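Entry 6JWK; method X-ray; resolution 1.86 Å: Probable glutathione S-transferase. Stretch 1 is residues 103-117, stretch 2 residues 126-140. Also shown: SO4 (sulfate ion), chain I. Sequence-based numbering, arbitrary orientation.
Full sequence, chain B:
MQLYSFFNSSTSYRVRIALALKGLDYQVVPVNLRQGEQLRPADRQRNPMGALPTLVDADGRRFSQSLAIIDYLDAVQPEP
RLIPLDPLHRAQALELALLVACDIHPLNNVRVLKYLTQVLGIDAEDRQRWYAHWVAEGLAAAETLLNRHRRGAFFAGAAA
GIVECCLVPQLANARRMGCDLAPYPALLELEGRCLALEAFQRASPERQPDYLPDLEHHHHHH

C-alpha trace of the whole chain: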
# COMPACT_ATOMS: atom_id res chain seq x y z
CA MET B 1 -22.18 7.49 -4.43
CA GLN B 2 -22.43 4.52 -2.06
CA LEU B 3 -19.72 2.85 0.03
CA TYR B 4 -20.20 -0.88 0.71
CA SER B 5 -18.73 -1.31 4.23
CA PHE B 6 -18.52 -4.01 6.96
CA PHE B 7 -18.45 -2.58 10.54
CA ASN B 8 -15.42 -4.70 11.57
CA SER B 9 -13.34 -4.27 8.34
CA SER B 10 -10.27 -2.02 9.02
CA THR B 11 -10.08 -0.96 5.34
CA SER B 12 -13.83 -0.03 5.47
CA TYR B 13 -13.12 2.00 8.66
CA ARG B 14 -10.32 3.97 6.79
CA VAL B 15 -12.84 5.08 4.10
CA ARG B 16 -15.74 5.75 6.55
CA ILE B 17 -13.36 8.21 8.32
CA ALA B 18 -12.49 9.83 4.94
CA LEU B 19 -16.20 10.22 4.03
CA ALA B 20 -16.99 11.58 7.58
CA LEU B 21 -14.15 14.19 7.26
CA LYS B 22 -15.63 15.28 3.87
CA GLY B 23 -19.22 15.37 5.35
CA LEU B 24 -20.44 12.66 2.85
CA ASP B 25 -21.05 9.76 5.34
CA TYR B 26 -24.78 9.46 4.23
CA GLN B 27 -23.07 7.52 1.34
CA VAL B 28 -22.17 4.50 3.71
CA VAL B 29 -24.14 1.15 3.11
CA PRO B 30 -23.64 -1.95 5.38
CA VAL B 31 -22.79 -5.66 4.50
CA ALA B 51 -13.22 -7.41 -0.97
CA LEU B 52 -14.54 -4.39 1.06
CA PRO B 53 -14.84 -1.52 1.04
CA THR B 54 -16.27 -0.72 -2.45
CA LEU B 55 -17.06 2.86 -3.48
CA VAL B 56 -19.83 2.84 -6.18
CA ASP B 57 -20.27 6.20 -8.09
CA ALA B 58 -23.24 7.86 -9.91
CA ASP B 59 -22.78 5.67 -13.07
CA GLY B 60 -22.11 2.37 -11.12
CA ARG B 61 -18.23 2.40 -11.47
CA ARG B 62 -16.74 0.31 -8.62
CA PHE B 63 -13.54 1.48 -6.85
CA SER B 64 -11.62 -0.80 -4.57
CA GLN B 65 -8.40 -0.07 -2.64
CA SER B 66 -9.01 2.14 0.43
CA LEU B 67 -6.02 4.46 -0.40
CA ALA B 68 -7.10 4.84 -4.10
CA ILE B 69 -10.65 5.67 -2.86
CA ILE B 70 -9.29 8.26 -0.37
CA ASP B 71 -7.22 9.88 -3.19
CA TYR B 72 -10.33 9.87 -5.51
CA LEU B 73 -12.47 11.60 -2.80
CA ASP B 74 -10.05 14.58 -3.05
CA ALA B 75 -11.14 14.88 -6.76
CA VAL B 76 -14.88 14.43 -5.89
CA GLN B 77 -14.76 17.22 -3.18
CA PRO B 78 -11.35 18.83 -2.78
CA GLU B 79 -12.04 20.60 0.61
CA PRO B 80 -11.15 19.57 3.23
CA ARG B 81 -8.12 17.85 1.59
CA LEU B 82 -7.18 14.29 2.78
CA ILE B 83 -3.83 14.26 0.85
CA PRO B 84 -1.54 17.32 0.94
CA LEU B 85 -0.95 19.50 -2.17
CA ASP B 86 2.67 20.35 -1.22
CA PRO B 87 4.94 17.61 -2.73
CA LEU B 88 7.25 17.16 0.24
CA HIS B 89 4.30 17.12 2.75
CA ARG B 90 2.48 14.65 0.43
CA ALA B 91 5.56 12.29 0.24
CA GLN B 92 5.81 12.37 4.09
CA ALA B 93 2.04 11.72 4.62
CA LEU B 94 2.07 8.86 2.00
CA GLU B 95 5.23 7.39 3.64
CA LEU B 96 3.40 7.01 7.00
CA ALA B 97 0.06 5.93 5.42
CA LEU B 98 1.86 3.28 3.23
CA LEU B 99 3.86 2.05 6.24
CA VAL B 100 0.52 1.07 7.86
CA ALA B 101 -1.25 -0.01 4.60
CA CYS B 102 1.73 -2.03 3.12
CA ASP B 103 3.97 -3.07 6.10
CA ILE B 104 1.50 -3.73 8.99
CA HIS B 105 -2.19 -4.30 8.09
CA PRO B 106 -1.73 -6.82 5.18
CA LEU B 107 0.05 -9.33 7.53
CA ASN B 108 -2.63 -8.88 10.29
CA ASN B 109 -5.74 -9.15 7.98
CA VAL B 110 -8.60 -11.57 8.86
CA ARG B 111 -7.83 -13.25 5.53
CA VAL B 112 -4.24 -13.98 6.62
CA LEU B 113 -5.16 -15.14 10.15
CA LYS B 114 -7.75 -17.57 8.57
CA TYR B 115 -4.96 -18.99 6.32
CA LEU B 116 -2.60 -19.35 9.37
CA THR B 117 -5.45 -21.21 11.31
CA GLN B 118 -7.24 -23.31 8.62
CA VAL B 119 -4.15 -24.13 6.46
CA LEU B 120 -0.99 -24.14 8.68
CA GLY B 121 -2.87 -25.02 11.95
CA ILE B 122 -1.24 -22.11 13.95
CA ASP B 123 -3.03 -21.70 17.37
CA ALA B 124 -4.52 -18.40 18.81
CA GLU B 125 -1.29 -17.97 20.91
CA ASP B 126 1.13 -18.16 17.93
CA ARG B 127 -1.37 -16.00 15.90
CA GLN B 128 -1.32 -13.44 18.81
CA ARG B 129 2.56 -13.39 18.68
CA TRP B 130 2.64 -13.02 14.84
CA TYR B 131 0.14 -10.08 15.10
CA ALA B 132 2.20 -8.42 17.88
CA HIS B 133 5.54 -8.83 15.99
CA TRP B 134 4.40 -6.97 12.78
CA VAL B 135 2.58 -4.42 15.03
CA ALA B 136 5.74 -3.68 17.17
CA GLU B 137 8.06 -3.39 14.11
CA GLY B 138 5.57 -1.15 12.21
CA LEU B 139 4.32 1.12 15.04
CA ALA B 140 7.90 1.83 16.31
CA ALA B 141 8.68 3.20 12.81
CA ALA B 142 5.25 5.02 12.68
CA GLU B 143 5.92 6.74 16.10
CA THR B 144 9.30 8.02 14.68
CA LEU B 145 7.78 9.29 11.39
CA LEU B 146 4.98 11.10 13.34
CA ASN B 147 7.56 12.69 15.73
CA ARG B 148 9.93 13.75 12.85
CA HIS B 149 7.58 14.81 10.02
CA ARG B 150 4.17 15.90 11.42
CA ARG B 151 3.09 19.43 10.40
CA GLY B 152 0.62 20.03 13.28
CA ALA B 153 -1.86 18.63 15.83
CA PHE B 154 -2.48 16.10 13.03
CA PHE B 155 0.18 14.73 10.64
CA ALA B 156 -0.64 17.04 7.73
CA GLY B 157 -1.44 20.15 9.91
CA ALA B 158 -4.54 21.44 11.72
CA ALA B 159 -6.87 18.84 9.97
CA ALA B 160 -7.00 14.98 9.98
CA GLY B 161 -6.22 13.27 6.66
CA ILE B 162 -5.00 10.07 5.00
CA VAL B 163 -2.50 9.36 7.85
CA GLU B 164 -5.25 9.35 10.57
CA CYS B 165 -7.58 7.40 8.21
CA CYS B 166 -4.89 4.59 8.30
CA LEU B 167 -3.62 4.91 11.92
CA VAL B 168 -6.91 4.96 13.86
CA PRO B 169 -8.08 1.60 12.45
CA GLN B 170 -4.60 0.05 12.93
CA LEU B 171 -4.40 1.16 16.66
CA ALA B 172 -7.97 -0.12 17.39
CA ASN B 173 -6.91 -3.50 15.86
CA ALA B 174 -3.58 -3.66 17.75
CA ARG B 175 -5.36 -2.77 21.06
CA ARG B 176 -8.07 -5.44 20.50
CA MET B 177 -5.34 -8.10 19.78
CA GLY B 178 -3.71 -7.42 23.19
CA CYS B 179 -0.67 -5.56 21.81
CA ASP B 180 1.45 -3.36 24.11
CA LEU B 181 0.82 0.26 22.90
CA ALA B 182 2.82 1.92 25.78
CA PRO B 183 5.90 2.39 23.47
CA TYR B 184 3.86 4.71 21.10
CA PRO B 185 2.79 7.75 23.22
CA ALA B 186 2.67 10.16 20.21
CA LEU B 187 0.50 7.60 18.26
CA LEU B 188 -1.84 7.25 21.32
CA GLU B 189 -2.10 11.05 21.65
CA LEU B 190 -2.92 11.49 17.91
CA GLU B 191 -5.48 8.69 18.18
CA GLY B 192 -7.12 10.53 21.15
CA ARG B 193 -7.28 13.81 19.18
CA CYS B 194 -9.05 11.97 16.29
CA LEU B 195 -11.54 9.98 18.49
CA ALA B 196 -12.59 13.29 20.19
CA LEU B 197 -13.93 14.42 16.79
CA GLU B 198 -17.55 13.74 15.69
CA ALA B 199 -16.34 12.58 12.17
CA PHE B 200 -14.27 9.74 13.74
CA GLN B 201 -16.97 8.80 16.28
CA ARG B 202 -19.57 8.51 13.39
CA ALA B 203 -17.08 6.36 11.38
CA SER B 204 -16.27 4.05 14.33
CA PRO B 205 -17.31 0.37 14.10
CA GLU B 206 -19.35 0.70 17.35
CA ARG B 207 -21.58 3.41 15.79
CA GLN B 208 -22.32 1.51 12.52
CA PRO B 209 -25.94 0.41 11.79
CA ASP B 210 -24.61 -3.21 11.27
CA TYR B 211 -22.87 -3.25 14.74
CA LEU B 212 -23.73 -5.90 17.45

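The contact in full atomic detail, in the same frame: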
# COMPACT_ATOMS: atom_id res chain seq x y z
N ASP B 103 2.96 -2.39 5.24
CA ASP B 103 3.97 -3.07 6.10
C ASP B 103 3.36 -3.58 7.39
O ASP B 103 4.07 -4.32 8.09
CB ASP B 103 5.17 -2.17 6.39
CG ASP B 103 5.97 -1.83 5.13
OD1 ASP B 103 5.68 -2.46 4.07
OD2 ASP B 103 6.80 -0.92 5.18
N ILE B 104 2.13 -3.19 7.75
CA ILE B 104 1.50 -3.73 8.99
C ILE B 104 0.22 -4.50 8.65
O ILE B 104 0.19 -5.76 8.84
CB ILE B 104 1.20 -2.64 10.03
CG1 ILE B 104 2.40 -1.75 10.30
CG2 ILE B 104 0.66 -3.29 11.28
CD1 ILE B 104 2.12 -0.61 11.27
N HIS B 105 -0.82 -3.78 8.21
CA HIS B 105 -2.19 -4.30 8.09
C HIS B 105 -2.24 -5.56 7.21
O HIS B 105 -2.90 -6.52 7.59
CB HIS B 105 -3.16 -3.25 7.56
CG HIS B 105 -4.54 -3.79 7.53
ND1 HIS B 105 -5.18 -4.20 8.68
CD2 HIS B 105 -5.35 -4.08 6.49
CE1 HIS B 105 -6.35 -4.71 8.34
NE2 HIS B 105 -6.46 -4.65 7.00
N PRO B 106 -1.57 -5.63 6.04
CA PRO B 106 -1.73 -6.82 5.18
C PRO B 106 -1.32 -8.16 5.85
O PRO B 106 -1.89 -9.18 5.49
CB PRO B 106 -0.81 -6.56 4.00
CG PRO B 106 -0.73 -5.04 3.95
CD PRO B 106 -0.69 -4.63 5.43
N LEU B 107 -0.40 -8.12 6.79
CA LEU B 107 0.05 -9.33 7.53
C LEU B 107 -0.95 -9.69 8.62
O LEU B 107 -0.95 -10.85 9.02
CB LEU B 107 1.44 -9.08 8.10
CG LEU B 107 2.47 -8.65 7.07
CD1 LEU B 107 3.83 -8.46 7.70
CD2 LEU B 107 2.53 -9.69 5.98
N ASN B 108 -1.81 -8.76 9.06
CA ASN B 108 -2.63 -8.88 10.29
C ASN B 108 -4.12 -8.87 9.92
O ASN B 108 -4.93 -8.78 10.78
CB ASN B 108 -2.18 -7.82 11.31
CG ASN B 108 -0.87 -8.19 11.98
OD1 ASN B 108 -0.35 -9.32 11.83
ND2 ASN B 108 -0.28 -7.24 12.67
N ASN B 109 -4.41 -9.06 8.64
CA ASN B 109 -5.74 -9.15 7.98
C ASN B 109 -6.49 -10.36 8.54
O ASN B 109 -5.82 -11.39 8.83
CB ASN B 109 -5.49 -9.39 6.48
CG ASN B 109 -6.55 -8.86 5.53
OD1 ASN B 109 -7.59 -9.49 5.31
ND2 ASN B 109 -6.24 -7.74 4.91
N VAL B 110 -7.82 -10.33 8.57
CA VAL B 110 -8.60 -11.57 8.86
C VAL B 110 -8.24 -12.66 7.82
O VAL B 110 -7.99 -13.78 8.22
CB VAL B 110 -10.11 -11.31 8.96
CG1 VAL B 110 -10.66 -10.56 7.75
CG2 VAL B 110 -10.84 -12.61 9.18
N ARG B 111 -8.14 -12.30 6.57
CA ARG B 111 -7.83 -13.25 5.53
C ARG B 111 -6.52 -14.00 5.85
O ARG B 111 -6.48 -15.20 5.79
CB ARG B 111 -7.92 -12.56 4.15
CG ARG B 111 -6.72 -12.59 3.25
CD ARG B 111 -6.85 -11.75 1.97
NE ARG B 111 -5.65 -10.97 1.75
CZ ARG B 111 -4.96 -10.90 0.63
NH1 ARG B 111 -3.90 -10.15 0.60
NH2 ARG B 111 -5.33 -11.55 -0.45
N VAL B 112 -5.49 -13.32 6.30
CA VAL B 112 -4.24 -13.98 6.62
C VAL B 112 -4.30 -14.88 7.86
O VAL B 112 -3.71 -15.93 7.89
CB VAL B 112 -3.10 -12.96 6.79
CG1 VAL B 112 -1.82 -13.64 7.21
CG2 VAL B 112 -2.89 -12.21 5.50
N LEU B 113 -5.01 -14.42 8.86
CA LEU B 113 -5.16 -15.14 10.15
C LEU B 113 -6.01 -16.40 9.89
O LEU B 113 -5.68 -17.40 10.50
CB LEU B 113 -5.82 -14.24 11.20
CG LEU B 113 -5.04 -12.98 11.57
CD1 LEU B 113 -5.90 -12.11 12.47
CD2 LEU B 113 -3.70 -13.31 12.22
N LYS B 114 -6.99 -16.35 8.99
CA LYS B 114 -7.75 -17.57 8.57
C LYS B 114 -6.77 -18.54 7.93
O LYS B 114 -6.76 -19.72 8.35
CB LYS B 114 -8.85 -17.27 7.55
CG LYS B 114 -10.13 -16.65 8.09
CD LYS B 114 -11.13 -16.36 6.98
CE LYS B 114 -12.28 -15.45 7.38
NZ LYS B 114 -13.05 -16.02 8.52
N TYR B 115 -5.97 -18.10 6.95
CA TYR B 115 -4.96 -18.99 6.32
C TYR B 115 -4.07 -19.60 7.40
O TYR B 115 -3.84 -20.84 7.34
CB TYR B 115 -4.10 -18.31 5.25
CG TYR B 115 -3.29 -19.25 4.39
CD1 TYR B 115 -2.07 -19.75 4.84
CD2 TYR B 115 -3.69 -19.60 3.11
CE1 TYR B 115 -1.32 -20.61 4.07
CE2 TYR B 115 -2.92 -20.44 2.31
CZ TYR B 115 -1.73 -20.95 2.79
OH TYR B 115 -0.95 -21.79 2.04
N LEU B 116 -3.54 -18.81 8.34
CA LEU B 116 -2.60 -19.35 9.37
C LEU B 116 -3.33 -20.46 10.17
O LEU B 116 -2.70 -21.49 10.45
CB LEU B 116 -2.08 -18.23 10.29
CG LEU B 116 -1.02 -17.30 9.70
CD1 LEU B 116 -0.65 -16.20 10.70
CD2 LEU B 116 0.23 -18.04 9.24
N THR B 117 -4.61 -20.26 10.51
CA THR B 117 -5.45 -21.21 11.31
C THR B 117 -5.72 -22.46 10.44
O THR B 117 -5.08 -23.51 10.67
CB THR B 117 -6.76 -20.56 11.77
OG1 THR B 117 -6.48 -19.28 12.34
CG2 THR B 117 -7.54 -21.38 12.77
N ASP B 126 0.07 -18.47 18.93
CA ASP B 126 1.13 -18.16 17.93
C ASP B 126 0.62 -17.05 17.01
O ASP B 126 1.43 -16.23 16.62
CB ASP B 126 1.59 -19.42 17.20
CG ASP B 126 2.34 -20.34 18.14
OD1 ASP B 126 3.35 -19.89 18.71
OD2 ASP B 126 1.88 -21.48 18.31
N ARG B 127 -0.68 -17.05 16.71
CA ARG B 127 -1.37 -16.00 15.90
C ARG B 127 -1.20 -14.64 16.59
O ARG B 127 -0.67 -13.72 15.91
CB ARG B 127 -2.84 -16.33 15.68
CG ARG B 127 -3.08 -16.89 14.29
CD ARG B 127 -4.08 -18.01 14.25
NE ARG B 127 -5.29 -17.64 14.96
CZ ARG B 127 -6.05 -18.51 15.59
NH1 ARG B 127 -5.72 -19.78 15.62
NH2 ARG B 127 -7.14 -18.10 16.20
N GLN B 128 -1.65 -14.54 17.85
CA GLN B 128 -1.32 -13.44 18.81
C GLN B 128 0.11 -12.93 18.59
O GLN B 128 0.28 -11.69 18.40
CB GLN B 128 -1.48 -13.95 20.25
CG GLN B 128 -0.56 -13.25 21.26
CD GLN B 128 -1.08 -11.85 21.33
OE1 GLN B 128 -2.21 -11.65 20.93
NE2 GLN B 128 -0.25 -10.90 21.71
N ARG B 129 1.12 -13.79 18.71
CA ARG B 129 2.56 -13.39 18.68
C ARG B 129 2.97 -12.91 17.27
O ARG B 129 3.82 -11.99 17.11
CB ARG B 129 3.48 -14.55 19.09
CG ARG B 129 3.42 -14.90 20.59
CD ARG B 129 4.26 -16.09 21.08
NE ARG B 129 4.31 -17.08 20.02
CZ ARG B 129 5.33 -17.26 19.16
NH1 ARG B 129 6.45 -16.55 19.27
NH2 ARG B 129 5.21 -18.15 18.19
N TRP B 130 2.42 -13.53 16.23
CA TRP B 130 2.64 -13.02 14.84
C TRP B 130 2.12 -11.58 14.78
O TRP B 130 2.86 -10.73 14.31
CB TRP B 130 1.93 -13.96 13.86
CG TRP B 130 1.58 -13.43 12.50
CD1 TRP B 130 0.50 -12.64 12.17
CD2 TRP B 130 2.20 -13.81 11.27
NE1 TRP B 130 0.46 -12.46 10.81
CE2 TRP B 130 1.49 -13.17 10.24
CE3 TRP B 130 3.32 -14.60 10.95
CZ2 TRP B 130 1.86 -13.30 8.90
CZ3 TRP B 130 3.67 -14.73 9.61
CH2 TRP B 130 2.97 -14.07 8.61
N TYR B 131 0.87 -11.37 15.18
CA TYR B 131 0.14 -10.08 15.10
C TYR B 131 1.02 -9.01 15.77
O TYR B 131 1.30 -7.92 15.17
CB TYR B 131 -1.26 -10.22 15.69
CG TYR B 131 -2.23 -9.17 15.24
CD1 TYR B 131 -2.15 -7.85 15.67
CD2 TYR B 131 -3.26 -9.51 14.39
CE1 TYR B 131 -3.07 -6.90 15.25
CE2 TYR B 131 -4.19 -8.57 13.96
CZ TYR B 131 -4.10 -7.26 14.40
OH TYR B 131 -5.04 -6.39 13.93
N ALA B 132 1.52 -9.35 16.96
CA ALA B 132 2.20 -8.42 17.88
C ALA B 132 3.59 -8.12 17.33
O ALA B 132 4.07 -6.98 17.49
CB ALA B 132 2.24 -9.00 19.29
N HIS B 133 4.20 -9.06 16.60
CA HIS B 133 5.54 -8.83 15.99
C HIS B 133 5.42 -7.75 14.87
O HIS B 133 6.23 -6.83 14.84
CB HIS B 133 6.19 -10.15 15.51
CG HIS B 133 7.43 -9.94 14.70
ND1 HIS B 133 8.63 -9.52 15.26
CD2 HIS B 133 7.66 -10.06 13.37
CE1 HIS B 133 9.55 -9.43 14.32
NE2 HIS B 133 8.97 -9.72 13.15
N TRP B 134 4.50 -7.89 13.94
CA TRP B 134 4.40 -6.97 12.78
C TRP B 134 3.91 -5.62 13.34
O TRP B 134 4.39 -4.56 12.86
CB TRP B 134 3.47 -7.58 11.72
CG TRP B 134 3.94 -8.92 11.22
CD1 TRP B 134 3.23 -10.07 11.23
CD2 TRP B 134 5.24 -9.25 10.72
NE1 TRP B 134 3.99 -11.11 10.75
CE2 TRP B 134 5.24 -10.63 10.45
CE3 TRP B 134 6.40 -8.52 10.43
CZ2 TRP B 134 6.35 -11.31 9.94
CZ3 TRP B 134 7.49 -9.17 9.89
CH2 TRP B 134 7.47 -10.55 9.65
N VAL B 135 3.02 -5.65 14.34
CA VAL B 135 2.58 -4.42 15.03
C VAL B 135 3.79 -3.72 15.66
O VAL B 135 3.93 -2.52 15.39
CB VAL B 135 1.42 -4.65 16.02
CG1 VAL B 135 1.25 -3.49 16.99
CG2 VAL B 135 0.11 -4.88 15.27
N ALA B 136 4.63 -4.37 16.45
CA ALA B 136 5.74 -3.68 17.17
C ALA B 136 6.72 -3.08 16.16
O ALA B 136 7.06 -1.93 16.28
CB ALA B 136 6.48 -4.62 18.12
N GLU B 137 7.13 -3.86 15.17
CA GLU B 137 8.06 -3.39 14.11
C GLU B 137 7.46 -2.16 13.43
O GLU B 137 8.19 -1.17 13.26
CB GLU B 137 8.27 -4.46 13.04
CG GLU B 137 8.81 -5.77 13.57
CD GLU B 137 10.30 -5.76 13.75
OE1 GLU B 137 10.99 -5.50 12.76
OE2 GLU B 137 10.75 -5.96 14.88
N GLY B 138 6.20 -2.24 13.00
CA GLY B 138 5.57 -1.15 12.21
C GLY B 138 5.30 0.10 13.05
O GLY B 138 5.55 1.20 12.57
N LEU B 139 4.73 -0.05 14.23
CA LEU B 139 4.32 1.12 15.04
C LEU B 139 5.55 1.83 15.62
O LEU B 139 5.50 3.05 15.75
CB LEU B 139 3.33 0.71 16.14
CG LEU B 139 1.96 0.26 15.68
CD1 LEU B 139 1.02 0.17 16.86
CD2 LEU B 139 1.38 1.14 14.60
N ALA B 140 6.67 1.13 15.88
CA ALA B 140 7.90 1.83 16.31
C ALA B 140 8.35 2.79 15.21
O ALA B 140 8.76 3.93 15.52
CB ALA B 140 8.99 0.83 16.64
S SO4 I . -9.77 -6.38 7.40
O1 SO4 I . -9.59 -5.27 6.52
O2 SO4 I . -8.80 -7.40 7.16
O3 SO4 I . -9.62 -6.01 8.79
O4 SO4 I . -11.08 -6.91 7.16
O HOH W 1 5.48 -4.53 10.35

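Two helical segments that pack face to face often fix their register with a few polar bonds set among apolar contacts, and this probable glutathione S-transferase offers a compact example. Residues 126-140 lie within one continuous helix. Stretch 1 is less regular: a short, weakly bonded helical turn around 105-108 precedes a helix that starts at V110, and this helix crosses its neighbour at 142° between N-to-C directions, so sequence runs forward on one side and backward on the other.

At the start, a water donates to D103 O and W134 O, 2.7 Å from each, tying the two backbones together. I104 then reaches the helix with its CD1, 3.6 Å from G138 CA. The lack of a side chain at G138 makes room for this approach, since an ideal CB there would lie 2.3 Å from I104 CG1.

L107 serves two tryptophans. Its CD1 lies over the face of W134, 3.6 Å from the centroid of the five-membered ring, while its carbonyl O accepts a hydrogen bond from W130 NE1 at 2.8 Å; the indole nitrogen is thus satisfied inside a buried contact. N108 fits among W130, Y131, W134 and V135. Its ND2 donates a weak hydrogen bond to Y131 O at 3.0 Å, and its CB sits over the Y131 ring, so one polar residue combines both kinds of contact.

N109 caps the following helix, its OD1 accepting from R111 N at 3.1 Å. From there apolar groups meet the aromatic rings: V112 CG1 approaches CZ2 of W130 at 4.1 Å, L113 extends its CD1 to the edge of the Y131 ring, and L116 CD1 then lies squarely over the W130 indole face. At T117, OG1 donates to L113 O at 2.7 Å; the R127 guanidinium lies alongside, its face toward that hydroxyl, without a hydrogen bond between them.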